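Ubiquitin domain-containing protein DSK2,putative (Plasmodium falciparum, PDB 6JL3) probably acts as a ubiquitin shuttle factor, its ubiquitin-like domain being recognised by receptors of the proteasome. Local coordinates at residues K32-H37 with E43-I48. Sequence-based numbering, arbitrary orientation.
Sequences KICAEH and EAQRII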
# COMPACT_ATOMS: atom_id res chain seq x y z
N LYS A 32 6.44 3.86 2.32
CA LYS A 32 7.41 4.82 1.80
C LYS A 32 7.10 5.19 0.36
O LYS A 32 7.20 6.36 -0.03
CB LYS A 32 8.83 4.29 1.96
CG LYS A 32 9.27 4.24 3.42
CD LYS A 32 10.56 3.46 3.61
CE LYS A 32 10.99 3.52 5.06
NZ LYS A 32 12.23 2.73 5.31
N ILE A 33 6.70 4.20 -0.45
CA ILE A 33 6.25 4.48 -1.81
C ILE A 33 5.02 5.38 -1.79
O ILE A 33 4.94 6.37 -2.53
CB ILE A 33 5.98 3.16 -2.57
CG1 ILE A 33 7.29 2.41 -2.82
CG2 ILE A 33 5.26 3.44 -3.88
CD1 ILE A 33 7.09 0.98 -3.32
N CYS A 34 4.04 5.06 -0.95
CA CYS A 34 2.82 5.85 -0.89
C CYS A 34 3.12 7.30 -0.53
O CYS A 34 2.50 8.23 -1.07
CB CYS A 34 1.83 5.25 0.11
SG CYS A 34 1.02 3.75 -0.44
N ALA A 35 4.07 7.52 0.39
CA ALA A 35 4.39 8.88 0.82
C ALA A 35 5.03 9.69 -0.30
O ALA A 35 4.98 10.92 -0.26
CB ALA A 35 5.32 8.85 2.04
N GLU A 36 5.64 9.03 -1.29
CA GLU A 36 6.16 9.71 -2.47
C GLU A 36 5.10 9.96 -3.53
O GLU A 36 5.41 10.57 -4.56
CB GLU A 36 7.36 8.93 -3.02
CG GLU A 36 8.55 8.99 -2.06
CD GLU A 36 9.84 8.34 -2.55
OE1 GLU A 36 9.83 7.64 -3.58
OE2 GLU A 36 10.88 8.55 -1.89
N HIS A 37 3.86 9.52 -3.29
CA HIS A 37 2.75 9.72 -4.21
C HIS A 37 1.60 10.55 -3.66
O HIS A 37 0.84 11.11 -4.46
CB HIS A 37 2.21 8.37 -4.71
CG HIS A 37 3.16 7.65 -5.61
ND1 HIS A 37 4.24 6.93 -5.14
CD2 HIS A 37 3.23 7.59 -6.96
CE1 HIS A 37 4.92 6.44 -6.16
NE2 HIS A 37 4.33 6.83 -7.28
N GLU A 43 4.18 7.60 9.00
CA GLU A 43 3.71 7.27 10.34
C GLU A 43 2.21 7.48 10.50
O GLU A 43 1.61 6.90 11.42
CB GLU A 43 4.51 8.06 11.37
CG GLU A 43 6.01 7.74 11.36
CD GLU A 43 6.82 8.54 10.34
OE1 GLU A 43 8.05 8.35 10.30
OE2 GLU A 43 6.25 9.35 9.58
N ALA A 44 1.58 8.28 9.64
CA ALA A 44 0.13 8.49 9.70
C ALA A 44 -0.65 7.55 8.80
O ALA A 44 -1.89 7.55 8.85
CB ALA A 44 -0.21 9.93 9.32
N GLN A 45 0.03 6.78 7.96
CA GLN A 45 -0.66 5.94 6.99
C GLN A 45 -1.15 4.64 7.62
O GLN A 45 -0.43 4.00 8.39
CB GLN A 45 0.29 5.54 5.88
CG GLN A 45 0.70 6.64 4.96
CD GLN A 45 1.64 6.16 3.88
OE1 GLN A 45 1.64 4.98 3.51
NE2 GLN A 45 2.47 7.06 3.38
N ARG A 46 -2.34 4.23 7.21
CA ARG A 46 -2.83 2.88 7.48
C ARG A 46 -3.24 2.29 6.14
O ARG A 46 -4.09 2.86 5.43
CB ARG A 46 -4.02 2.92 8.45
CG ARG A 46 -3.71 3.60 9.78
CD ARG A 46 -2.68 2.83 10.61
NE ARG A 46 -2.40 3.47 11.89
CZ ARG A 46 -1.41 4.33 12.11
NH1 ARG A 46 -0.58 4.67 11.13
NH2 ARG A 46 -1.25 4.86 13.31
N ILE A 47 -2.61 1.17 5.76
CA ILE A 47 -2.93 0.47 4.52
C ILE A 47 -3.92 -0.64 4.85
O ILE A 47 -3.64 -1.51 5.69
CB ILE A 47 -1.68 -0.06 3.82
CG1 ILE A 47 -0.76 1.11 3.43
CG2 ILE A 47 -2.08 -0.88 2.60
CD1 ILE A 47 0.54 0.69 2.76
N ILE A 48 -5.08 -0.61 4.18
CA ILE A 48 -6.18 -1.52 4.44
C ILE A 48 -6.31 -2.45 3.24
O ILE A 48 -6.45 -1.99 2.10
CB ILE A 48 -7.51 -0.76 4.65
CG1 ILE A 48 -7.33 0.42 5.62
CG2 ILE A 48 -8.61 -1.75 5.06
CD1 ILE A 48 -6.82 0.08 6.98
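Gln45, at the start of strand 45-49, reaches with its terminal amide to Cys34 and Ala35 near the end of helix 27-35. The approach is by van der Waals contact: OE1 of Gln45 lies 3.4 Å from CB of Cys34, while NE2 of Gln45 comes within 3.6 Å of the methyl CB of Ala35. With CG beside the backbone N (chi1 -70°) and the chain extended beyond it (chi2 -180°), the carboxamide is carried across the gap between backbones whose closest CA atoms, those of Ala35 and Gln45, stand 8.5 Å apart.

Apolar packing is looser. The SG of Cys34 meets CD1 of Ile47 at 4.5 Å; Ile47, two residues along the strand from Gln45 and likewise directed toward the helix, also touches Leu30 and Leu73, as befits a core residue of the ubiquitin-like beta-grasp fold.

No hydrogen bond joins the two segments. NE2 of Gln45 and the backbone N of Ala35 are 3.4 Å apart, but both are donors. The amide nitrogen instead donates to the carbonyls of Lys31, in the same helix, and Ile40, in the connection between helix and strand.

These two bonds should fix which way the amide is flipped, with oxygen beside Cys34 and nitrogen beside Ala35. A buried polar group thus ties helix, connection and strand together, while the direct contact remains van der Waals.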